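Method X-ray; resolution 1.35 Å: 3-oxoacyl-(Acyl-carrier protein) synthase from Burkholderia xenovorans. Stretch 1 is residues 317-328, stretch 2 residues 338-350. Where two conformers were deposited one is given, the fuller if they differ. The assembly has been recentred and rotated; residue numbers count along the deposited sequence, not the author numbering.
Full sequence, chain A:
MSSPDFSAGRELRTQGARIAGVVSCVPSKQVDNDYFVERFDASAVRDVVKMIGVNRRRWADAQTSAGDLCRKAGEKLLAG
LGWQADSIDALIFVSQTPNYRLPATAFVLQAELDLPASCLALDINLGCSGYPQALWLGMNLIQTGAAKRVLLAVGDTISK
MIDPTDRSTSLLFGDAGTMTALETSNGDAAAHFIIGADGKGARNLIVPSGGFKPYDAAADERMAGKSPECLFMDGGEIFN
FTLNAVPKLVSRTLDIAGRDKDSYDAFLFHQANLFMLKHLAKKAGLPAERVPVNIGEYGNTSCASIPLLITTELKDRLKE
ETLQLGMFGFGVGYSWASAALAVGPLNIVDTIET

Stretch 1, residues 317-328: RLKEETLQLGMF
Stretch 2 338-350: SAALAVGPLNIVD

Two antiparallel strands, 323-328 and 338-343, run at 171° with their axes 4.6 Å apart, and a helical turn ahead of the first strand packs on the loop after the second. The register pairs Leu323 with Val343, Leu325 with Leu341 and Met327 with Ala339 as hydrogen-bonded pairs: Leu323 N to Val343 O 2.8 Å and Val343 N to Leu323 O 2.8 Å, Leu325 N to Leu341 O 3.0 Å and Leu341 N to Leu325 O 3.1 Å, Met327 N to Ala339 O 2.8 Å and Ala339 N to Met327 O 3.0 Å.

These six side chains share one face, wholly apolar and buried. Leu323, Leu325 and Met327 all take chi1 m and chi2 t; Met327 continues t at chi3, fully extended, so its CE reaches Leu341 CD2 at 4.1 Å. Leu341 is p,t at phi/psi -168/163, and its end turns back to the first strand. Val343, chi1 t, sets CG2 3.8 Å from Leu325 CD1 and CG1 4.0 Å from Leu318 CD2. Leu318 (m,t) extends this apolar layer from the helix, its CD1 4.1 Å from Val349 CG2.

On the other face lie Gln324, Ala342, Ala340, Phe328 and Ser338. Phe328 (chi1 m, chi2 -79°) brings CD1 to 3.6 Å from Ser338 CB; its ring crosses the space above Gly326, where a CB would sit 3.2 Å from Phe328 CE2.

Beyond the strands, Thr322 (chi1 m) donates from OG1 to Gly344 O at 2.8 Å. Gly344 has phi/psi 97/-179, which itself calls for glycine; a CB would clash at 3.0 Å with Leu318 CD2. A cis peptide leads into Pro345, and Leu346 N then donates to Leu318 O at 2.9 Å. One water donates to Lys319 O and to Asn347 OD1, 2.6 Å from each. Altogether 846 Å² is buried.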

ATOM      1  N   ARG A 317     -19.853  -1.988   3.781  1.00 18.08           N
ATOM      2  CA  ARG A 317     -19.892  -3.295   4.449  1.00 17.98           C
ATOM      3  C   ARG A 317     -19.306  -3.191   5.873  1.00 17.61           C
ATOM      4  O   ARG A 317     -19.833  -3.807   6.797  1.00 20.59           O
ATOM      5  CB  ARG A 317     -19.148  -4.363   3.635  1.00 20.17           C
ATOM      6  CG  ARG A 317     -19.864  -4.835   2.342  1.00 20.44           C
ATOM      7  CD  ARG A 317     -20.975  -5.827   2.575  1.00 18.68           C
ATOM      8  NE  ARG A 317     -20.471  -7.008   3.266  1.00 20.48           N
ATOM      9  CZ  ARG A 317     -19.875  -8.037   2.676  1.00 20.39           C
ATOM     10  NH1 ARG A 317     -19.711  -8.064   1.353  1.00 19.41           N
ATOM     11  NH2 ARG A 317     -19.429  -9.033   3.423  1.00 19.35           N
ATOM     12  N   LEU A 318     -18.251  -2.385   6.055  1.00 16.61           N
ATOM     13  CA  LEU A 318     -17.601  -2.252   7.358  1.00 16.92           C
ATOM     14  C   LEU A 318     -18.472  -1.525   8.363  1.00 18.26           C
ATOM     15  O   LEU A 318     -18.312  -1.717   9.571  1.00 19.70           O
ATOM     16  CB  LEU A 318     -16.268  -1.524   7.242  1.00 16.57           C
ATOM     17  CG  LEU A 318     -15.119  -2.437   6.831  1.00 18.06           C
ATOM     18  CD1 LEU A 318     -13.921  -1.608   6.373  1.00 18.03           C
ATOM     19  CD2 LEU A 318     -14.691  -3.370   7.947  1.00 17.74           C
ATOM     20  N   LYS A 319     -19.393  -0.689   7.888  1.00 19.71           N
ATOM     21  CA  LYS A 319     -20.248   0.073   8.780  1.00 21.78           C
ATOM     22  C   LYS A 319     -21.097  -0.867   9.615  1.00 23.82           C
ATOM     23  O   LYS A 319     -21.383  -0.600  10.786  1.00 21.90           O
ATOM     24  CB  LYS A 319     -21.171   1.000   7.979  1.00 27.37           C
ATOM     25  N   GLU A 320     -21.472  -1.984   8.996  1.00 25.14           N
ATOM     26  CA  GLU A 320     -22.492  -2.880   9.518  1.00 26.16           C
ATOM     27  C   GLU A 320     -21.972  -4.138  10.208  1.00 23.70           C
ATOM     28  O   GLU A 320     -22.634  -4.681  11.097  1.00 25.89           O
ATOM     29  CB  GLU A 320     -23.383  -3.340   8.356  1.00 33.62           C
ATOM     30  CG  GLU A 320     -23.760  -2.243   7.368  1.00 36.84           C
ATOM     31  CD  GLU A 320     -24.808  -1.303   7.926  1.00 36.42           C
ATOM     32  OE1 GLU A 320     -25.449  -1.667   8.942  1.00 40.06           O
ATOM     33  OE2 GLU A 320     -24.989  -0.206   7.350  1.00 39.07           O
ATOM     34  N   GLU A 321     -20.841  -4.652   9.760  1.00 19.74           N
ATOM     35  CA  GLU A 321     -20.395  -5.926  10.274  1.00 23.05           C
ATOM     36  C   GLU A 321     -18.897  -6.004  10.453  1.00 19.00           C
ATOM     37  O   GLU A 321     -18.134  -5.250   9.857  1.00 19.42           O
ATOM     38  CB  GLU A 321     -20.866  -7.062   9.360  1.00 20.00           C
ATOM     39  CG  GLU A 321     -22.363  -7.063   9.087  1.00 20.00           C
ATOM     40  CD  GLU A 321     -23.184  -7.621  10.239  1.00 20.00           C
ATOM     41  OE1 GLU A 321     -22.592  -8.184  11.183  1.00 20.00           O
ATOM     42  OE2 GLU A 321     -24.426  -7.496  10.199  1.00 20.00           O
ATOM     43  N   THR A 322     -18.503  -6.935  11.305  1.00 18.07           N
ATOM     44  CA  THR A 322     -17.132  -7.408  11.370  1.00 18.82           C
ATOM     45  C   THR A 322     -16.857  -8.201  10.087  1.00 17.37           C
ATOM     46  O   THR A 322     -17.634  -9.104   9.728  1.00 19.08           O
ATOM     47  CB  THR A 322     -16.942  -8.315  12.587  1.00 19.44           C
ATOM     48  OG1 THR A 322     -17.285  -7.603  13.783  1.00 21.73           O
ATOM     49  CG2 THR A 322     -15.533  -8.806  12.674  1.00 19.55           C
ATOM     50  N   LEU A 323     -15.797  -7.837   9.388  1.00 16.09           N
ATOM     51  CA  LEU A 323     -15.369  -8.516   8.173  1.00 16.36           C
ATOM     52  C   LEU A 323     -14.134  -9.334   8.458  1.00 15.91           C
ATOM     53  O   LEU A 323     -13.233  -8.888   9.166  1.00 16.98           O
ATOM     54  CB  LEU A 323     -15.041  -7.515   7.064  1.00 15.94           C
ATOM     55  CG  LEU A 323     -16.187  -6.585   6.635  1.00 17.59           C
ATOM     56  CD1 LEU A 323     -15.747  -5.783   5.428  1.00 19.46           C
ATOM     57  CD2 LEU A 323     -17.483  -7.356   6.328  1.00 17.29           C
ATOM     58  N   GLN A 324     -14.104 -10.544   7.923  0.59 16.11           N
ATOM     59  CA  GLN A 324     -12.920 -11.385   7.926  0.59 15.87           C
ATOM     60  C   GLN A 324     -12.140 -11.060   6.674  0.59 15.24           C
ATOM     61  O   GLN A 324     -12.602 -11.283   5.560  0.59 15.19           O
ATOM     62  CB  GLN A 324     -13.311 -12.861   7.928  0.59 18.02           C
ATOM     63  CG  GLN A 324     -12.111 -13.823   7.895  0.59 19.33           C
ATOM     64  CD  GLN A 324     -11.276 -13.747   9.152  0.59 22.03           C
ATOM     65  OE1 GLN A 324     -11.751 -13.307  10.192  0.59 21.73           O
ATOM     66  NE2 GLN A 324     -10.013 -14.154   9.057  0.59 24.82           N
ATOM     67  N   LEU A 325     -10.961 -10.493   6.850  1.00 15.06           N
ATOM     68  CA  LEU A 325     -10.168 -10.046   5.724  1.00 14.25           C
ATOM     69  C   LEU A 325      -8.800 -10.698   5.627  1.00 15.23           C
ATOM     70  O   LEU A 325      -8.130 -10.932   6.643  1.00 15.45           O
ATOM     71  CB  LEU A 325      -9.937  -8.536   5.842  1.00 14.92           C
ATOM     72  CG  LEU A 325     -11.219  -7.685   5.900  1.00 15.67           C
ATOM     73  CD1 LEU A 325     -10.880  -6.231   6.126  1.00 16.33           C
ATOM     74  CD2 LEU A 325     -12.007  -7.847   4.631  1.00 16.37           C
ATOM     75  N   GLY A 326      -8.378 -10.933   4.385  1.00 13.64           N
ATOM     76  CA  GLY A 326      -6.997 -11.277   4.083  1.00 13.84           C
ATOM     77  C   GLY A 326      -6.404 -10.172   3.237  1.00 15.00           C
ATOM     78  O   GLY A 326      -7.097  -9.606   2.391  1.00 15.87           O
ATOM     79  N   MET A 327      -5.143  -9.834   3.482  1.00 12.79           N
ATOM     80  CA  MET A 327      -4.470  -8.721   2.798  1.00 12.08           C
ATOM     81  C   MET A 327      -3.133  -9.228   2.295  1.00 11.65           C
ATOM     82  O   MET A 327      -2.436  -9.908   3.033  1.00 13.35           O
ATOM     83  CB  MET A 327      -4.238  -7.539   3.739  1.00 11.97           C
ATOM     84  CG  MET A 327      -5.498  -7.047   4.393  1.00 12.69           C
ATOM     85  SD  MET A 327      -5.173  -5.657   5.466  1.00 15.04           S
ATOM     86  CE  MET A 327      -6.742  -5.471   6.319  1.00 16.69           C
ATOM     87  N   PHE A 328      -2.794  -8.938   1.044  1.00 12.66           N
ATOM     88  CA  PHE A 328      -1.584  -9.487   0.425  1.00 12.59           C
ATOM     89  C   PHE A 328      -0.879  -8.414  -0.364  1.00 13.19           C
ATOM     90  O   PHE A 328      -1.411  -7.927  -1.350  1.00 12.93           O
ATOM     91  CB  PHE A 328      -1.957 -10.668  -0.483  1.00 13.31           C
ATOM     92  CG  PHE A 328      -2.758 -11.714   0.220  1.00 13.12           C
ATOM     93  CD1 PHE A 328      -2.137 -12.628   1.060  1.00 15.70           C
ATOM     94  CD2 PHE A 328      -4.135 -11.722   0.131  1.00 15.49           C
ATOM     95  CE1 PHE A 328      -2.874 -13.560   1.762  1.00 16.26           C
ATOM     96  CE2 PHE A 328      -4.884 -12.657   0.836  1.00 15.89           C
ATOM     97  CZ  PHE A 328      -4.244 -13.581   1.640  1.00 16.36           C
ATOM     98  N   SER A 338       1.600 -10.644   4.230  1.00 12.26           N
ATOM     99  CA  SER A 338       0.160 -10.828   4.397  1.00 11.87           C
ATOM    100  C   SER A 338      -0.306 -10.464   5.790  1.00 13.05           C
ATOM    101  O   SER A 338       0.473 -10.420   6.744  1.00 13.54           O
ATOM    102  CB  SER A 338      -0.226 -12.276   4.128  1.00 13.00           C
ATOM    103  OG  SER A 338       0.349 -13.087   5.135  1.00 14.85           O
ATOM    104  N   ALA A 339      -1.614 -10.202   5.894  1.00 12.23           N
ATOM    105  CA  ALA A 339      -2.312 -10.043   7.167  1.00 12.60           C
ATOM    106  C   ALA A 339      -3.648 -10.742   7.038  1.00 13.25           C
ATOM    107  O   ALA A 339      -4.316 -10.633   6.002  1.00 15.25           O
ATOM    108  CB  ALA A 339      -2.524  -8.583   7.488  1.00 13.22           C
ATOM    109  N   ALA A 340      -4.061 -11.431   8.081  1.00 13.28           N
ATOM    110  CA  ALA A 340      -5.374 -12.041   8.117  1.00 13.55           C
ATOM    111  C   ALA A 340      -5.941 -11.761   9.482  1.00 13.28           C
ATOM    112  O   ALA A 340      -5.363 -12.143  10.486  1.00 14.94           O
ATOM    113  CB  ALA A 340      -5.288 -13.532   7.896  1.00 15.84           C
ATOM    114  N   LEU A 341      -7.099 -11.104   9.517  1.00 14.63           N
ATOM    115  CA  LEU A 341      -7.689 -10.685  10.774  1.00 14.87           C
ATOM    116  C   LEU A 341      -9.136 -10.216  10.549  1.00 14.60           C
ATOM    117  O   LEU A 341      -9.552  -9.928   9.424  1.00 15.39           O
ATOM    118  CB  LEU A 341      -6.866  -9.568  11.444  1.00 15.12           C
ATOM    119  CG  LEU A 341      -6.998  -8.160  10.872  1.00 15.84           C
ATOM    120  CD1 LEU A 341      -6.226  -7.174  11.731  1.00 18.48           C
ATOM    121  CD2 LEU A 341      -6.533  -8.062   9.440  1.00 16.70           C
ATOM    122  N   ALA A 342      -9.881 -10.145  11.648  1.00 15.62           N
ATOM    123  CA  ALA A 342     -11.206  -9.537  11.681  1.00 14.50           C
ATOM    124  C   ALA A 342     -11.084  -8.025  11.826  1.00 15.89           C
ATOM    125  O   ALA A 342     -10.258  -7.516  12.594  1.00 17.35           O
ATOM    126  CB  ALA A 342     -12.019 -10.118  12.814  1.00 16.49           C
ATOM    127  N   VAL A 343     -11.910  -7.295  11.091  1.00 15.59           N
ATOM    128  CA  VAL A 343     -11.924  -5.843  11.122  1.00 16.05           C
ATOM    129  C   VAL A 343     -13.358  -5.322  11.170  1.00 16.51           C
ATOM    130  O   VAL A 343     -14.195  -5.742  10.377  1.00 16.78           O
ATOM    131  CB  VAL A 343     -11.260  -5.267   9.875  1.00 15.57           C
ATOM    132  CG1 VAL A 343     -11.288  -3.753   9.916  1.00 16.53           C
ATOM    133  CG2 VAL A 343      -9.814  -5.796   9.699  1.00 15.97           C
ATOM    134  N   GLY A 344     -13.653  -4.427  12.107  1.00 16.02           N
ATOM    135  CA  GLY A 344     -14.943  -3.772  12.152  1.00 16.77           C
ATOM    136  C   GLY A 344     -15.917  -4.417  13.124  1.00 17.28           C
ATOM    137  O   GLY A 344     -15.591  -5.403  13.801  1.00 18.76           O
ATOM    138  N   PRO A 345     -17.129  -3.871  13.206  1.00 16.67           N
ATOM    139  CA  PRO A 345     -17.576  -2.732  12.398  1.00 16.82           C
ATOM    140  C   PRO A 345     -16.844  -1.436  12.687  1.00 18.74           C
ATOM    141  O   PRO A 345     -16.418  -1.209  13.824  1.00 19.56           O
ATOM    142  CB  PRO A 345     -19.052  -2.587  12.758  1.00 19.23           C
ATOM    143  CG  PRO A 345     -19.214  -3.270  14.069  1.00 21.07           C
ATOM    144  CD  PRO A 345     -18.172  -4.339  14.133  1.00 18.64           C
ATOM    145  N   LEU A 346     -16.725  -0.602  11.662  1.00 18.44           N
ATOM    146  CA  LEU A 346     -16.057   0.690  11.758  1.00 17.20           C
ATOM    147  C   LEU A 346     -16.933   1.763  11.161  1.00 16.79           C
ATOM    148  O   LEU A 346     -17.415   1.608  10.038  1.00 17.70           O
ATOM    149  CB  LEU A 346     -14.741   0.681  10.974  1.00 17.88           C
ATOM    150  CG  LEU A 346     -13.657  -0.318  11.356  1.00 18.10           C
ATOM    151  CD1 LEU A 346     -12.428  -0.105  10.481  1.00 18.29           C
ATOM    152  CD2 LEU A 346     -13.324  -0.201  12.835  1.00 21.23           C
ATOM    153  N   ASN A 347     -17.105   2.860  11.885  1.00 16.17           N
ATOM    154  CA  ASN A 347     -17.783   4.035  11.348  1.00 18.05           C
ATOM    155  C   ASN A 347     -16.883   4.983  10.555  1.00 17.61           C
ATOM    156  O   ASN A 347     -17.354   5.683   9.663  1.00 18.58           O
ATOM    157  CB  ASN A 347     -18.437   4.837  12.476  1.00 21.02           C
ATOM    158  CG  ASN A 347     -19.589   4.105  13.135  1.00 32.07           C
ATOM    159  OD1 ASN A 347     -20.348   3.389  12.476  1.00 35.51           O
ATOM    160  ND2 ASN A 347     -19.728   4.286  14.448  1.00 36.84           N
ATOM    161  N   ILE A 348     -15.588   5.016  10.884  1.00 14.94           N
ATOM    162  CA  ILE A 348     -14.668   5.965  10.276  1.00 15.26           C
ATOM    163  C   ILE A 348     -13.847   5.241   9.230  1.00 14.70           C
ATOM    164  O   ILE A 348     -12.758   4.714   9.498  1.00 15.04           O
ATOM    165  CB  ILE A 348     -13.787   6.702  11.315  1.00 15.51           C
ATOM    166  CG1 ILE A 348     -14.672   7.302  12.407  1.00 17.62           C
ATOM    167  CG2 ILE A 348     -12.967   7.797  10.663  1.00 16.88           C
ATOM    168  CD1 ILE A 348     -15.766   8.249  11.873  1.00 19.16           C
ATOM    169  N   VAL A 349     -14.420   5.156   8.040  1.00 13.89           N
ATOM    170  CA  VAL A 349     -13.787   4.599   6.857  1.00 13.45           C
ATOM    171  C   VAL A 349     -14.182   5.553   5.739  1.00 14.86           C
ATOM    172  O   VAL A 349     -15.374   5.674   5.431  1.00 17.48           O
ATOM    173  CB  VAL A 349     -14.332   3.201   6.533  1.00 14.81           C
ATOM    174  CG1 VAL A 349     -13.699   2.665   5.251  1.00 16.05           C
ATOM    175  CG2 VAL A 349     -14.109   2.256   7.706  1.00 15.88           C
ATOM    176  N   ASP A 350     -13.242   6.276   5.144  1.00 13.61           N
ATOM    177  CA  ASP A 350     -13.597   7.349   4.217  1.00 14.39           C
ATOM    178  C   ASP A 350     -12.491   7.605   3.217  1.00 12.42           C
ATOM    179  O   ASP A 350     -11.352   7.264   3.467  1.00 12.53           O
ATOM    180  CB  ASP A 350     -13.908   8.627   4.987  1.00 18.36           C
ATOM    181  CG  ASP A 350     -15.129   9.362   4.443  1.00 30.00           C
ATOM    182  OD1 ASP A 350     -15.466   9.213   3.237  1.00 27.48           O
ATOM    183  OD2 ASP A 350     -15.755  10.083   5.245  1.00 37.87           O
TER
HETATM  184  O   HOH W   1     -19.998   0.818  12.477  1.00 37.70           O